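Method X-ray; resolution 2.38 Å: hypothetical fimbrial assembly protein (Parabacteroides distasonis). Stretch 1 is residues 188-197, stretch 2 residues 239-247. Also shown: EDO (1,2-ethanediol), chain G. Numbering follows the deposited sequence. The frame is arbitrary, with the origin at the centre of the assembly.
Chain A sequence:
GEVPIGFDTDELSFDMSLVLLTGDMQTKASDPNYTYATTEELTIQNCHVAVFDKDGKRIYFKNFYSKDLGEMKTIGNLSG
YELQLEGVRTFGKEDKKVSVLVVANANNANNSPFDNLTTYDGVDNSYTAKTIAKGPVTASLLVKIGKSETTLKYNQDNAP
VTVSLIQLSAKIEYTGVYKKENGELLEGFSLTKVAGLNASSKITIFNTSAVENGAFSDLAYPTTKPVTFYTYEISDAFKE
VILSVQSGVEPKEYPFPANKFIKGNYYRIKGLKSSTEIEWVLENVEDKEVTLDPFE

Stretch 1 188-197: GFSLTKVAGL
Stretch 2 239-247: KEVILSVQS

The strand 191-195 runs antiparallel, at 176°, to a strand that begins at Glu 240, with axes 4.7 Å apart. Phe 189 has phi/psi 55/51 and rotamer m. Its CB lies 3.8 Å from Val 245 CG1, an apolar contact. Ser 190 O accepts Gln 246 N at 3.1 Å.

Leu 191 (t, p) pairs with Val 245 (t), CA-CA 4.7 Å, without hydrogen bonds. Its CD1 meets Leu 243 CG at 3.9 Å. Leu 191, Val 194, Leu 243 and Val 245 share one apolar face.

A beta bulge follows, shifting the register by one. It puts an extra residue opposite Ser 244, so two N atoms turn to Ser 244 O: Thr 192 N at 2.8 Å and, weakly, Lys 193 N at 3.4 Å. Thr 192, at -104/-26, points its CA-to-CB bond toward stretch 2. With chi1 p, its OG1 donates to Ser 244 O at 2.7 Å.

Lys 193 is extended, at -158/145; its O accepts Ser 244 N at 2.9 Å. Its chi1 and chi2 are t, modelled only to CD. Lys 193 CB lies 3.7 Å from Ser 244 CB (chi1 m), on the face opposite Leu 191.

Val 194 (t) CG1 sits 4.3 Å from Leu 243 CD1 (Leu 243 m, p). Ala 195 and Ile 242 (m, t) bond reciprocally: Ala 195 N to Ile 242 O, 2.9 Å; Ile 242 N to Ala 195 O, 2.8 Å. At Gly 196, 101/8, a CB would clash with Glu 240 O and jam against the preceding carbonyl O.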

# COMPACT_ATOMS: atom_id res chain seq x y z
N GLY A 188 -8.19 -4.74 30.72
CA GLY A 188 -6.79 -4.37 30.84
C GLY A 188 -6.05 -4.84 29.61
O GLY A 188 -6.62 -4.90 28.51
N PHE A 189 -4.75 -5.18 29.79
CA PHE A 189 -3.86 -5.62 28.70
C PHE A 189 -3.86 -4.54 27.59
O PHE A 189 -4.08 -4.82 26.40
CB PHE A 189 -4.26 -7.02 28.17
CG PHE A 189 -4.21 -8.09 29.24
CD1 PHE A 189 -3.03 -8.78 29.50
CD2 PHE A 189 -5.33 -8.39 30.00
CE1 PHE A 189 -2.98 -9.76 30.51
CE2 PHE A 189 -5.28 -9.38 31.00
CZ PHE A 189 -4.11 -10.05 31.24
N SER A 190 -3.62 -3.28 28.01
CA SER A 190 -3.57 -2.12 27.13
C SER A 190 -2.31 -2.13 26.29
O SER A 190 -1.23 -2.50 26.77
CB SER A 190 -3.61 -0.83 27.95
OG SER A 190 -4.81 -0.75 28.69
N LEU A 191 -2.46 -1.72 25.02
CA LEU A 191 -1.31 -1.59 24.13
C LEU A 191 -0.70 -0.24 24.44
O LEU A 191 -1.39 0.79 24.32
CB LEU A 191 -1.68 -1.79 22.65
CG LEU A 191 -0.53 -1.64 21.60
CD1 LEU A 191 0.64 -2.64 21.85
CD2 LEU A 191 -1.07 -1.78 20.17
N THR A 192 0.54 -0.26 24.96
CA THR A 192 1.25 0.96 25.38
C THR A 192 2.32 1.38 24.37
O THR A 192 2.66 2.56 24.33
CB THR A 192 1.92 0.76 26.77
OG1 THR A 192 2.77 -0.37 26.73
CG2 THR A 192 0.92 0.60 27.90
N LYS A 193 2.86 0.44 23.57
CA LYS A 193 3.93 0.75 22.61
C LYS A 193 4.00 -0.28 21.52
O LYS A 193 3.75 -1.47 21.76
CB LYS A 193 5.31 0.81 23.34
CG LYS A 193 6.50 1.23 22.48
CD LYS A 193 7.82 1.18 23.24
N VAL A 194 4.35 0.19 20.31
CA VAL A 194 4.65 -0.63 19.15
C VAL A 194 5.98 -0.09 18.65
O VAL A 194 6.11 1.09 18.34
CB VAL A 194 3.57 -0.76 18.04
CG1 VAL A 194 4.07 -1.71 16.94
CG2 VAL A 194 2.25 -1.27 18.62
N ALA A 195 6.98 -0.95 18.66
CA ALA A 195 8.32 -0.57 18.24
C ALA A 195 8.75 -1.37 17.00
O ALA A 195 8.47 -2.56 16.91
CB ALA A 195 9.30 -0.82 19.39
N GLY A 196 9.40 -0.70 16.06
CA GLY A 196 9.92 -1.35 14.86
C GLY A 196 9.10 -1.19 13.60
O GLY A 196 9.39 -1.86 12.60
N LEU A 197 8.06 -0.34 13.62
CA LEU A 197 7.23 -0.06 12.43
C LEU A 197 8.09 0.66 11.41
O LEU A 197 8.98 1.42 11.81
CB LEU A 197 5.95 0.74 12.80
CG LEU A 197 4.98 0.07 13.78
CD1 LEU A 197 3.88 1.01 14.20
CD2 LEU A 197 4.39 -1.23 13.20
N LYS A 239 14.65 -8.45 11.92
CA LYS A 239 13.92 -7.31 12.48
C LYS A 239 12.62 -7.78 13.13
O LYS A 239 12.04 -8.81 12.76
CB LYS A 239 13.64 -6.21 11.47
CG LYS A 239 14.87 -5.36 11.20
CD LYS A 239 14.52 -4.11 10.45
CE LYS A 239 15.69 -3.19 10.19
NZ LYS A 239 16.68 -3.77 9.26
N GLU A 240 12.18 -7.04 14.15
CA GLU A 240 10.98 -7.37 14.92
C GLU A 240 10.10 -6.17 15.16
O GLU A 240 10.60 -5.05 15.30
CB GLU A 240 11.36 -7.96 16.30
CG GLU A 240 12.12 -9.28 16.27
CD GLU A 240 12.50 -9.82 17.63
OE1 GLU A 240 12.79 -9.01 18.54
OE2 GLU A 240 12.56 -11.07 17.77
N VAL A 241 8.79 -6.43 15.25
CA VAL A 241 7.76 -5.47 15.63
C VAL A 241 7.37 -5.90 17.06
O VAL A 241 6.89 -7.03 17.27
CB VAL A 241 6.60 -5.34 14.60
CG1 VAL A 241 7.11 -4.87 13.24
CG2 VAL A 241 5.82 -6.63 14.45
N ILE A 242 7.70 -5.05 18.05
CA ILE A 242 7.55 -5.36 19.48
C ILE A 242 6.39 -4.59 20.11
O ILE A 242 6.43 -3.36 20.23
CB ILE A 242 8.87 -5.04 20.25
CG1 ILE A 242 10.07 -5.83 19.67
CG2 ILE A 242 8.68 -5.27 21.76
CD1 ILE A 242 11.45 -5.44 20.21
N LEU A 243 5.43 -5.37 20.62
CA LEU A 243 4.24 -4.88 21.32
C LEU A 243 4.48 -4.88 22.83
O LEU A 243 4.92 -5.88 23.37
CB LEU A 243 3.01 -5.76 20.98
CG LEU A 243 2.24 -5.50 19.65
CD1 LEU A 243 3.10 -5.67 18.41
CD2 LEU A 243 1.08 -6.45 19.53
N SER A 244 4.25 -3.73 23.48
CA SER A 244 4.35 -3.57 24.93
C SER A 244 2.94 -3.48 25.48
O SER A 244 2.22 -2.51 25.21
CB SER A 244 5.21 -2.36 25.32
OG SER A 244 6.56 -2.57 24.95
N VAL A 245 2.50 -4.56 26.14
CA VAL A 245 1.15 -4.73 26.67
C VAL A 245 1.22 -4.81 28.20
O VAL A 245 2.12 -5.47 28.72
CB VAL A 245 0.51 -6.01 26.04
CG1 VAL A 245 -0.86 -6.32 26.62
CG2 VAL A 245 0.42 -5.88 24.52
N GLN A 246 0.30 -4.10 28.91
CA GLN A 246 0.20 -4.07 30.38
C GLN A 246 -0.04 -5.47 30.95
O GLN A 246 -0.97 -6.17 30.53
CB GLN A 246 -0.91 -3.12 30.87
CG GLN A 246 -0.54 -1.63 30.82
CD GLN A 246 0.52 -1.19 31.83
OE1 GLN A 246 1.22 -0.19 31.61
NE2 GLN A 246 0.68 -1.90 32.95
N SER A 247 0.81 -5.86 31.90
CA SER A 247 0.75 -7.16 32.56
C SER A 247 0.78 -6.98 34.08
O SER A 247 1.05 -7.94 34.81
CB SER A 247 1.91 -8.03 32.08
OG SER A 247 1.92 -8.10 30.66
C1 EDO G . 14.17 -2.36 13.71
O1 EDO G . 13.63 -1.06 13.99
C2 EDO G . 13.08 -3.40 13.90
O2 EDO G . 11.98 -3.15 13.01